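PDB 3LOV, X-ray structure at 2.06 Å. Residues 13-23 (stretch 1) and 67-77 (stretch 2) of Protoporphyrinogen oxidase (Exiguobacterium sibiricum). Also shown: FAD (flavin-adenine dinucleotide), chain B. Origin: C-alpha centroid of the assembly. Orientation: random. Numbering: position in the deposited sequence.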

# COMPACT_ATOMS: atom_id res chain seq x y z
N GLY A 13 -13.28 6.65 2.24
CA GLY A 13 -12.30 6.02 1.36
C GLY A 13 -12.81 4.64 0.99
O GLY A 13 -13.96 4.32 1.23
N ILE A 14 -11.93 3.78 0.45
CA ILE A 14 -12.34 2.41 0.11
C ILE A 14 -12.86 1.61 1.37
O ILE A 14 -13.78 0.81 1.28
N THR A 15 -12.24 1.82 2.52
CA THR A 15 -12.58 1.05 3.70
C THR A 15 -14.01 1.38 4.16
O THR A 15 -14.81 0.47 4.47
N GLY A 16 -14.32 2.67 4.19
CA GLY A 16 -15.65 3.14 4.56
C GLY A 16 -16.73 2.79 3.54
O GLY A 16 -17.83 2.44 3.93
N LEU A 17 -16.43 2.89 2.25
CA LEU A 17 -17.38 2.56 1.18
C LEU A 17 -17.63 1.05 1.11
O LEU A 17 -18.77 0.60 1.00
N ALA A 18 -16.57 0.27 1.25
CA ALA A 18 -16.71 -1.17 1.40
C ALA A 18 -17.49 -1.52 2.66
O ALA A 18 -18.33 -2.44 2.66
N ALA A 19 -17.23 -0.82 3.75
CA ALA A 19 -17.98 -1.10 4.94
C ALA A 19 -19.51 -0.87 4.68
O ALA A 19 -20.32 -1.63 5.15
N ALA A 20 -19.87 0.16 3.94
CA ALA A 20 -21.30 0.48 3.80
C ALA A 20 -21.95 -0.63 2.97
O ALA A 20 -23.09 -1.02 3.26
N TYR A 21 -21.22 -1.09 1.94
CA TYR A 21 -21.66 -2.11 1.00
C TYR A 21 -21.97 -3.36 1.77
O TYR A 21 -23.04 -3.95 1.62
N TYR A 22 -21.02 -3.78 2.59
CA TYR A 22 -21.19 -5.00 3.34
C TYR A 22 -22.25 -4.82 4.44
O TYR A 22 -22.95 -5.77 4.75
N ALA A 23 -22.32 -3.63 5.04
CA ALA A 23 -23.31 -3.36 6.08
C ALA A 23 -24.71 -3.42 5.49
O ALA A 23 -25.63 -3.90 6.17
N HIS A 67 -7.92 -11.97 -3.54
CA HIS A 67 -9.08 -12.02 -4.44
C HIS A 67 -10.36 -11.43 -3.86
O HIS A 67 -11.35 -11.31 -4.60
N ILE A 68 -10.37 -11.06 -2.57
CA ILE A 68 -11.55 -10.40 -2.01
C ILE A 68 -11.94 -9.14 -2.80
O ILE A 68 -13.12 -8.89 -3.03
N LEU A 69 -10.95 -8.40 -3.31
CA LEU A 69 -11.22 -7.18 -4.04
C LEU A 69 -11.72 -7.52 -5.46
O LEU A 69 -12.58 -6.82 -6.01
N THR A 70 -11.14 -8.57 -6.05
CA THR A 70 -11.64 -9.12 -7.33
C THR A 70 -13.11 -9.51 -7.19
O THR A 70 -13.93 -9.13 -8.01
N ASP A 71 -13.43 -10.19 -6.10
CA ASP A 71 -14.80 -10.63 -5.85
C ASP A 71 -15.79 -9.46 -5.68
O ASP A 71 -16.90 -9.47 -6.25
N LEU A 72 -15.37 -8.43 -4.93
CA LEU A 72 -16.16 -7.21 -4.78
C LEU A 72 -16.35 -6.57 -6.14
O LEU A 72 -17.47 -6.14 -6.49
N ILE A 73 -15.27 -6.49 -6.93
CA ILE A 73 -15.33 -5.83 -8.22
C ILE A 73 -16.31 -6.60 -9.14
O ILE A 73 -17.08 -5.98 -9.90
N GLU A 74 -16.30 -7.93 -9.06
CA GLU A 74 -17.20 -8.70 -9.90
C GLU A 74 -18.63 -8.51 -9.44
O GLU A 74 -19.50 -8.20 -10.27
N ALA A 75 -18.85 -8.64 -8.13
CA ALA A 75 -20.18 -8.53 -7.56
C ALA A 75 -20.88 -7.23 -7.96
O ALA A 75 -22.07 -7.25 -8.24
N ILE A 76 -20.12 -6.12 -8.03
CA ILE A 76 -20.68 -4.81 -8.38
C ILE A 76 -20.65 -4.52 -9.91
O ILE A 76 -20.97 -3.43 -10.37
N GLY A 77 -20.28 -5.52 -10.69
CA GLY A 77 -20.39 -5.43 -12.14
C GLY A 77 -19.24 -4.80 -12.87
O GLY A 77 -19.40 -4.30 -13.98

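Helix 14-23 packs against helix 68-75 in protoporphyrinogen oxidase. The axes cross at 61° and approach no closer than 12.8 Å, so side chains must bridge the gap; in the nearest CA pair, Ala18 CA lies 8.7 Å from Leu72 CA. The contact rests on van der Waals packing, buries 314 Å² (both sides summed) and contains no hydrogen bond between the stretches.

Among the aromatic contacts, Leu72 (chi1 t, chi2 p) is the centre of the interface. Its CA-to-CB bond points sideways, but the end of the side chain comes nearer, placing Leu72 CD1 over one face of the Tyr21 ring, 3.9 Å from the centroid and 27° off the normal, a CH-pi contact. The CA-to-CB bond of Tyr21 (chi1 t) points toward the second stretch. Tyr21 CE1 lies 3.8 Å from Ile76 CG2 and Tyr21 OH 3.8 Å from Ala75 CB, so one side chain spans the last helical turn and the residue just beyond it. Tyr22 (chi1 m) starts sideways, yet its long side chain brings Tyr22 OH to 4.0 Å from Leu72 CD1 and 4.1 Å from Ile68 CG1; Leu72 CD1 thus touches both tyrosines.

The aliphatic contacts are looser. Ala18 CB meets Leu72 CD2 at 4.5 Å, and Ile14 (t, t), its CA-to-CB bond pointing toward the second stretch, sets Ile14 CD1 4.5 Å from Leu69 CD2 (t, p).

No polar side-chain contact crosses between the stretches; one lies within stretch 2 and others reach FAD. His67 ND1 donates to Asp71 OD2 at 2.9 Å, one helical turn on and outside the interface. Thr15 (chi1 m) serves FAD: Thr15 OG1 donates to FAD O1P at 2.7 Å and Thr15 N to FAD O2P at 3.3 Å. Gly13, at the N-cap position, brings Gly13 CA within 3.4 Å of FAD O2P; a CB there would clash with that oxygen. The first helix therefore holds the cofactor phosphate at its N-terminal end while its tyrosines pack against the second stretch.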

# COMPACT_ATOMS: atom_id res chain seq x y z
CB ILE A 14 -11.21 1.62 -0.64
CG1 ILE A 14 -11.81 0.35 -1.30
CG2 ILE A 14 -9.98 1.34 0.30
CD1 ILE A 14 -10.83 -0.53 -2.07
CB THR A 15 -11.58 1.32 4.85
OG1 THR A 15 -10.25 1.03 4.37
CG2 THR A 15 -11.92 0.45 6.06
CB LEU A 17 -16.91 3.09 -0.18
CG LEU A 17 -17.14 4.58 -0.42
CD1 LEU A 17 -16.51 5.05 -1.71
CD2 LEU A 17 -18.65 4.87 -0.39
CB ALA A 18 -15.36 -1.86 1.44
CB ALA A 19 -17.49 -0.25 6.13
CB ALA A 20 -21.50 1.81 3.15
CB TYR A 21 -20.58 -2.41 -0.06
CG TYR A 21 -20.95 -3.57 -0.98
CD1 TYR A 21 -21.78 -3.38 -2.09
CD2 TYR A 21 -20.49 -4.86 -0.72
CE1 TYR A 21 -22.14 -4.47 -2.90
CE2 TYR A 21 -20.85 -5.92 -1.51
CZ TYR A 21 -21.66 -5.72 -2.61
OH TYR A 21 -22.02 -6.78 -3.39
CB TYR A 22 -19.88 -5.47 3.97
CG TYR A 22 -18.83 -5.92 2.99
CD1 TYR A 22 -19.09 -6.94 2.10
CD2 TYR A 22 -17.56 -5.33 2.98
CE1 TYR A 22 -18.12 -7.37 1.19
CE2 TYR A 22 -16.58 -5.74 2.07
CZ TYR A 22 -16.88 -6.75 1.16
OH TYR A 22 -15.94 -7.17 0.26
CB ALA A 23 -23.08 -1.96 6.84
CB HIS A 67 -9.36 -13.49 -4.84
CG HIS A 67 -9.78 -14.33 -3.69
ND1 HIS A 67 -11.10 -14.40 -3.27
CD2 HIS A 67 -9.07 -15.10 -2.83
CE1 HIS A 67 -11.17 -15.19 -2.21
NE2 HIS A 67 -9.96 -15.65 -1.94
CB ILE A 68 -11.40 -10.09 -0.49
CG1 ILE A 68 -12.76 -9.69 0.09
CG2 ILE A 68 -10.35 -8.99 -0.23
CD1 ILE A 68 -12.77 -9.59 1.62
CB LEU A 69 -9.98 -6.27 -4.08
CG LEU A 69 -10.12 -4.90 -4.79
CD1 LEU A 69 -11.50 -4.25 -4.57
CD2 LEU A 69 -9.02 -3.92 -4.35
CB THR A 70 -10.83 -10.34 -7.76
OG1 THR A 70 -9.42 -10.05 -7.65
CG2 THR A 70 -11.19 -10.73 -9.24
CB ASP A 71 -14.84 -11.50 -4.60
CG ASP A 71 -14.17 -12.83 -4.79
OD1 ASP A 71 -14.10 -13.32 -5.93
OD2 ASP A 71 -13.73 -13.39 -3.77
CB LEU A 72 -15.49 -6.22 -3.79
CG LEU A 72 -16.22 -4.93 -3.49
CD1 LEU A 72 -17.59 -5.31 -2.87
CD2 LEU A 72 -15.37 -3.92 -2.53
CB ILE A 73 -13.90 -5.74 -8.87
CG1 ILE A 73 -13.06 -4.62 -8.26
CG2 ILE A 73 -13.95 -5.62 -10.42
CD1 ILE A 73 -11.56 -4.69 -8.61
CB GLU A 74 -16.82 -10.16 -9.92
CG GLU A 74 -15.54 -10.44 -10.77
CD GLU A 74 -15.82 -11.00 -12.18
OE1 GLU A 74 -16.72 -10.46 -12.87
OE2 GLU A 74 -15.13 -11.98 -12.58
CB ALA A 75 -20.15 -8.71 -6.04
CB ILE A 76 -20.05 -3.66 -7.48
CG1 ILE A 76 -18.67 -3.23 -7.97
CG2 ILE A 76 -20.02 -4.09 -6.00
CD1 ILE A 76 -18.02 -2.02 -7.18
PA FAD B . -8.07 6.68 3.10
O1A FAD B . -8.03 6.39 1.64
O2A FAD B . -6.99 7.51 3.69
O5B FAD B . -9.47 7.35 3.44
C5B FAD B . -9.72 8.02 4.64
C4B FAD B . -10.98 8.87 4.45
O4B FAD B . -11.42 9.42 5.69
C3B FAD B . -10.72 10.00 3.48
O3B FAD B . -11.75 10.11 2.51
C2B FAD B . -10.66 11.19 4.42
O2B FAD B . -11.08 12.37 3.84
C1B FAD B . -11.62 10.79 5.52
N9A FAD B . -11.43 11.47 6.81
C8A FAD B . -10.30 11.91 7.45
N7A FAD B . -10.64 12.49 8.64
C5A FAD B . -12.00 12.43 8.75
C6A FAD B . -12.91 12.83 9.73
N6A FAD B . -12.50 13.39 10.87
N1A FAD B . -14.26 12.62 9.54
C2A FAD B . -14.72 11.97 8.41
N3A FAD B . -13.81 11.55 7.45
C4A FAD B . -12.49 11.80 7.61
N1 FAD B . -2.54 -0.21 -1.98
C2 FAD B . -2.61 -1.16 -2.96
O2 FAD B . -3.28 -2.19 -2.79
N3 FAD B . -1.90 -0.99 -4.12
C4 FAD B . -1.12 0.09 -4.34
O4 FAD B . -0.55 0.19 -5.40
C4X FAD B . -1.00 1.05 -3.36
N5 FAD B . -0.24 2.18 -3.59
C5X FAD B . -0.16 3.15 -2.59
C6 FAD B . 0.63 4.28 -2.78
C7 FAD B . 0.72 5.27 -1.78
C7M FAD B . 1.57 6.48 -2.00
C8 FAD B . -0.01 5.14 -0.59
C8M FAD B . 0.06 6.16 0.53
C9 FAD B . -0.82 4.02 -0.39
C9A FAD B . -0.90 3.01 -1.38
N10 FAD B . -1.71 1.89 -1.18
C10 FAD B . -1.75 0.90 -2.18
C1' FAD B . -2.51 1.65 0.08
C2' FAD B . -3.96 2.13 -0.16
O2' FAD B . -3.94 3.49 -0.39
C3' FAD B . -4.90 1.86 1.03
O3' FAD B . -5.15 0.46 1.01
C4' FAD B . -6.27 2.56 0.98
O4' FAD B . -6.34 3.75 0.21
C5' FAD B . -6.73 2.98 2.37
O5' FAD B . -8.04 3.48 2.29
P FAD B . -8.77 3.92 3.61
O1P FAD B . -8.45 3.02 4.78
O2P FAD B . -10.24 4.23 3.41
O3P FAD B . -8.05 5.34 3.99